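PDB 4UA1: regulatory protein from Bacillus megaterium, which probably represses the mercury resistance operon until mercury(II) binds to the dimer, which then activates transcription while staying on its operator DNA. Local coordinates for residues T18-G26 against L62-G70. Numbering follows the deposited sequence.
Sequences TIRYYERLG and LNEIDKLLG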
ATOM      1  N   THR B  18     -14.318   8.088  15.056  1.00 58.57           N
ATOM      2  CA  THR B  18     -14.586   7.437  16.303  1.00 59.45           C
ATOM      3  C   THR B  18     -13.622   6.288  16.480  1.00 55.24           C
ATOM      4  O   THR B  18     -13.389   5.876  17.592  1.00 55.95           O
ATOM      5  CB  THR B  18     -16.032   6.926  16.378  1.00 65.40           C
ATOM      6  N   ILE B  19     -13.053   5.775  15.392  1.00 46.71           N
ATOM      7  CA  ILE B  19     -12.250   4.567  15.503  1.00 47.09           C
ATOM      8  C   ILE B  19     -11.023   4.888  16.323  1.00 46.70           C
ATOM      9  O   ILE B  19     -10.572   4.074  17.113  1.00 57.17           O
ATOM     10  CB  ILE B  19     -11.858   3.963  14.120  1.00 53.29           C
ATOM     11  CG1 ILE B  19     -11.099   2.638  14.314  1.00 55.58           C
ATOM     12  CG2 ILE B  19     -11.035   4.930  13.302  1.00 54.09           C
ATOM     13  CD1 ILE B  19     -10.626   1.985  13.037  1.00 53.40           C
ATOM     14  N   ARG B  20     -10.522   6.105  16.190  1.00 48.95           N
ATOM     15  CA  ARG B  20      -9.305   6.484  16.884  1.00 44.51           C
ATOM     16  C   ARG B  20      -9.468   6.411  18.386  1.00 44.70           C
ATOM     17  O   ARG B  20      -8.634   5.810  19.052  1.00 45.03           O
ATOM     18  CB  ARG B  20      -8.886   7.893  16.486  1.00 43.92           C
ATOM     19  CG  ARG B  20      -7.643   7.971  15.667  1.00 43.88           C
ATOM     20  CD  ARG B  20      -7.748   7.147  14.439  1.00 44.18           C
ATOM     21  NE  ARG B  20      -6.910   7.717  13.397  1.00 44.07           N
ATOM     22  CZ  ARG B  20      -6.604   7.063  12.284  1.00 45.00           C
ATOM     23  NH1 ARG B  20      -7.064   5.838  12.093  1.00 54.23           N
ATOM     24  NH2 ARG B  20      -5.843   7.620  11.363  1.00 44.40           N
ATOM     25  N   TYR B  21     -10.519   7.008  18.944  1.00 51.11           N
ATOM     26  CA  TYR B  21     -10.670   6.887  20.395  1.00 60.18           C
ATOM     27  C   TYR B  21     -11.272   5.525  20.759  1.00 59.39           C
ATOM     28  O   TYR B  21     -11.064   5.029  21.867  1.00 61.34           O
ATOM     29  CB  TYR B  21     -11.415   8.077  21.050  1.00 54.54           C
ATOM     30  CG  TYR B  21     -12.829   8.480  20.697  1.00 63.43           C
ATOM     31  CD1 TYR B  21     -13.925   7.903  21.339  1.00 69.64           C
ATOM     32  CD2 TYR B  21     -13.066   9.562  19.849  1.00 58.52           C
ATOM     33  CE1 TYR B  21     -15.227   8.324  21.065  1.00 61.51           C
ATOM     34  CE2 TYR B  21     -14.356   9.993  19.570  1.00 57.03           C
ATOM     35  CZ  TYR B  21     -15.434   9.374  20.175  1.00 64.19           C
ATOM     36  OH  TYR B  21     -16.717   9.813  19.881  1.00 68.04           O
ATOM     37  N   TYR B  22     -11.977   4.915  19.817  1.00 51.17           N
ATOM     38  CA  TYR B  22     -12.464   3.555  19.978  1.00 49.41           C
ATOM     39  C   TYR B  22     -11.232   2.673  20.170  1.00 52.94           C
ATOM     40  O   TYR B  22     -11.254   1.716  20.952  1.00 51.79           O
ATOM     41  CB  TYR B  22     -13.296   3.102  18.759  1.00 51.79           C
ATOM     42  CG  TYR B  22     -14.708   2.655  19.080  1.00 50.38           C
ATOM     43  CD2 TYR B  22     -15.679   2.499  18.086  1.00 51.01           C
ATOM     44  CE2 TYR B  22     -15.407   2.749  16.754  1.00 49.88           C
ATOM     45  N   GLU B  23     -10.157   3.001  19.455  1.00 46.88           N
ATOM     46  CA  GLU B  23      -8.897   2.260  19.577  1.00 47.19           C
ATOM     47  C   GLU B  23      -7.953   2.774  20.639  1.00 47.14           C
ATOM     48  O   GLU B  23      -6.834   2.293  20.704  1.00 60.31           O
ATOM     49  CB  GLU B  23      -8.146   2.246  18.256  1.00 48.97           C
ATOM     50  CG  GLU B  23      -8.654   1.197  17.313  1.00 58.26           C
ATOM     51  CD  GLU B  23      -8.196   1.438  15.906  1.00 67.87           C
ATOM     52  OE1 GLU B  23      -7.412   2.398  15.704  1.00 51.01           O
ATOM     53  OE2 GLU B  23      -8.644   0.695  15.004  1.00 75.42           O
ATOM     54  N   ARG B  24      -8.375   3.773  21.414  1.00 48.90           N
ATOM     55  CA  ARG B  24      -7.577   4.370  22.511  1.00 52.09           C
ATOM     56  C   ARG B  24      -6.481   5.341  22.019  1.00 48.40           C
ATOM     57  O   ARG B  24      -5.842   6.025  22.817  1.00 52.26           O
ATOM     58  CB  ARG B  24      -6.971   3.256  23.389  1.00 63.16           C
ATOM     59  CG  ARG B  24      -5.737   3.595  24.221  1.00 59.86           C
ATOM     60  CD  ARG B  24      -4.774   2.413  24.258  1.00 59.80           C
ATOM     61  NE  ARG B  24      -3.513   2.770  24.895  1.00 66.95           N
ATOM     62  CZ  ARG B  24      -2.413   3.151  24.250  1.00 62.15           C
ATOM     63  NH1 ARG B  24      -2.390   3.229  22.925  1.00 50.46           N
ATOM     64  NH2 ARG B  24      -1.328   3.451  24.944  1.00 62.06           N
ATOM     65  N   LEU B  25      -6.319   5.473  20.706  1.00 45.52           N
ATOM     66  CA  LEU B  25      -5.319   6.397  20.169  1.00 49.18           C
ATOM     67  C   LEU B  25      -5.632   7.849  20.517  1.00 48.08           C
ATOM     68  O   LEU B  25      -4.765   8.607  20.965  1.00 49.98           O
ATOM     69  CB  LEU B  25      -5.197   6.253  18.652  1.00 46.67           C
ATOM     70  CG  LEU B  25      -4.731   4.899  18.122  1.00 45.32           C
ATOM     71  CD1 LEU B  25      -4.794   4.950  16.622  1.00 45.06           C
ATOM     72  CD2 LEU B  25      -3.343   4.532  18.613  1.00 45.78           C
ATOM     73  N   GLY B  26      -6.875   8.233  20.285  1.00 57.33           N
ATOM     74  CA  GLY B  26      -7.323   9.568  20.614  1.00 60.45           C
ATOM     75  C   GLY B  26      -8.025   9.524  21.945  1.00 48.93           C
ATOM     76  O   GLY B  26      -8.551   8.505  22.343  1.00 46.86           O
ATOM     77  N   LEU B  62      -1.226   1.973  11.763  1.00 26.51           N
ATOM     78  CA  LEU B  62      -1.994   2.295  12.960  1.00 25.14           C
ATOM     79  C   LEU B  62      -1.536   1.449  14.158  1.00 30.34           C
ATOM     80  O   LEU B  62      -1.418   1.927  15.279  1.00 30.31           O
ATOM     81  CB  LEU B  62      -3.485   2.070  12.732  1.00 25.70           C
ATOM     82  CG  LEU B  62      -4.326   3.274  12.314  1.00 37.68           C
ATOM     83  CD1 LEU B  62      -5.785   2.842  12.191  1.00 38.41           C
ATOM     84  CD2 LEU B  62      -4.176   4.502  13.244  1.00 29.70           C
ATOM     85  N   ASN B  63      -1.248   0.187  13.892  1.00 27.47           N
ATOM     86  CA  ASN B  63      -0.787  -0.721  14.914  1.00 27.36           C
ATOM     87  C   ASN B  63       0.516  -0.291  15.551  1.00 28.33           C
ATOM     88  O   ASN B  63       0.627  -0.224  16.780  1.00 35.14           O
ATOM     89  CB  ASN B  63      -0.633  -2.106  14.313  1.00 39.91           C
ATOM     90  CG  ASN B  63      -0.545  -3.162  15.354  1.00 41.90           C
ATOM     91  OD1 ASN B  63       0.501  -3.791  15.519  1.00 37.77           O
ATOM     92  ND2 ASN B  63      -1.633  -3.360  16.090  1.00 41.41           N
ATOM     93  N   GLU B  64       1.495   0.019  14.705  1.00 25.64           N
ATOM     94  CA  GLU B  64       2.764   0.573  15.156  1.00 24.69           C
ATOM     95  C   GLU B  64       2.558   1.839  15.981  1.00 24.37           C
ATOM     96  O   GLU B  64       3.202   2.052  17.012  1.00 24.11           O
ATOM     97  CB  GLU B  64       3.664   0.862  13.965  1.00 26.59           C
ATOM     98  CG  GLU B  64       3.984  -0.394  13.209  1.00 41.23           C
ATOM     99  CD  GLU B  64       4.932  -0.203  12.042  1.00 35.27           C
ATOM    100  OE1 GLU B  64       4.918   0.876  11.398  1.00 28.49           O
ATOM    101  OE2 GLU B  64       5.661  -1.180  11.763  1.00 33.23           O
ATOM    102  N   ILE B  65       1.654   2.685  15.518  1.00 23.17           N
ATOM    103  CA  ILE B  65       1.384   3.933  16.204  1.00 23.19           C
ATOM    104  C   ILE B  65       0.793   3.670  17.585  1.00 26.73           C
ATOM    105  O   ILE B  65       1.118   4.362  18.552  1.00 34.81           O
ATOM    106  CB  ILE B  65       0.460   4.801  15.348  1.00 28.92           C
ATOM    107  CG1 ILE B  65       1.248   5.328  14.126  1.00 27.60           C
ATOM    108  CG2 ILE B  65      -0.138   5.922  16.163  1.00 23.90           C
ATOM    109  CD1 ILE B  65       0.427   6.090  13.136  1.00 24.30           C
ATOM    110  N   ASP B  66      -0.030   2.631  17.674  1.00 31.89           N
ATOM    111  CA  ASP B  66      -0.625   2.163  18.927  1.00 36.84           C
ATOM    112  C   ASP B  66       0.455   1.778  19.946  1.00 33.61           C
ATOM    113  O   ASP B  66       0.441   2.220  21.124  1.00 28.26           O
ATOM    114  CB  ASP B  66      -1.519   0.957  18.640  1.00 27.50           C
ATOM    115  CG  ASP B  66      -2.462   0.628  19.772  1.00 37.97           C
ATOM    116  OD1 ASP B  66      -2.136   0.897  20.941  1.00 52.41           O
ATOM    117  OD2 ASP B  66      -3.529   0.052  19.483  1.00 56.24           O
ATOM    118  N   LYS B  67       1.368   0.917  19.494  1.00 29.50           N
ATOM    119  CA  LYS B  67       2.457   0.474  20.348  1.00 30.84           C
ATOM    120  C   LYS B  67       3.293   1.670  20.804  1.00 28.64           C
ATOM    121  O   LYS B  67       3.425   1.934  22.013  1.00 30.07           O
ATOM    122  CB  LYS B  67       3.320  -0.554  19.611  1.00 35.53           C
ATOM    123  N   LEU B  68       3.790   2.416  19.822  1.00 23.77           N
ATOM    124  CA  LEU B  68       4.652   3.566  20.044  1.00 27.78           C
ATOM    125  C   LEU B  68       4.048   4.487  21.081  1.00 40.59           C
ATOM    126  O   LEU B  68       4.721   4.882  22.026  1.00 29.04           O
ATOM    127  CB  LEU B  68       4.882   4.315  18.723  1.00 23.74           C
ATOM    128  CG  LEU B  68       5.623   5.658  18.646  1.00 29.50           C
ATOM    129  CD1 LEU B  68       6.145   5.929  17.228  1.00 24.04           C
ATOM    130  CD2 LEU B  68       4.733   6.831  19.067  1.00 24.60           C
ATOM    131  N   LEU B  69       2.775   4.820  20.903  1.00 24.74           N
ATOM    132  CA  LEU B  69       2.117   5.717  21.824  1.00 26.66           C
ATOM    133  C   LEU B  69       2.043   5.132  23.235  1.00 38.69           C
ATOM    134  O   LEU B  69       2.200   5.863  24.212  1.00 39.29           O
ATOM    135  CB  LEU B  69       0.720   6.077  21.319  1.00 33.81           C
ATOM    136  CG  LEU B  69       0.620   7.174  20.255  1.00 33.05           C
ATOM    137  CD1 LEU B  69      -0.838   7.389  19.856  1.00 26.42           C
ATOM    138  CD2 LEU B  69       1.240   8.470  20.782  1.00 26.68           C
ATOM    139  N   GLY B  70       1.837   3.821  23.347  1.00 34.22           N
ATOM    140  CA  GLY B  70       1.845   3.201  24.662  1.00 28.52           C
ATOM    141  C   GLY B  70       3.166   3.380  25.382  1.00 33.54           C
ATOM    142  O   GLY B  70       3.226   3.777  26.566  1.00 45.64           O
TER
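L25 lays its two methyls along helix 62-74, a worked example of how a single leucine just past a helix end can fasten that end to a neighbouring helix. L25 CD1 meets L62 CD2 at 3.5 Å, and L25 CD2 rests against the backbone of the facing helix, 3.6 Å from D66 CA. From there L25 CD2 also touches L69 CD1 at 4.0 Å and, more distantly, CG2 of I65. With CG anti to its own carbonyl carbon (chi1 -62°), L25 brings both branches onto this surface. L62 is shared: its CD2 also lies over one face of the R20 guanidinium, while L62 CD1 is 3.9 Å from E23 OE1; R20 and E23 each cross L62 at about a right angle.

The contact belongs to the winged helix-turn-helix DNA-binding domain of the MerR family, where it joins the end of helix 18-22 to helix 62-74. I65 also packs on M55 and Q56, and L69 on R48, all of helix 44-57. A Schellman motif closes helix 18-22 at R24, whose positive phi turns the chain so that L25 follows directly at the interface.

Toward solvent the grip is looser and polar. The exposed R24 swings its CG anti to the backbone N (chi1 158°) and reaches across the exposed side, where R24 NH1 forms a salt bridge to D66 OD1 at 3.1 Å. Guanidinium and carboxylate planes are nearly parallel, 12° apart, but OD1 approaches NH1 obliquely, so the two groups do not share one plane. The guanidinium turns an edge to the G70 backbone, with G70 N in its plane and R24 NH2 3.2 Å from G70 CA, a contact and not a hydrogen bond.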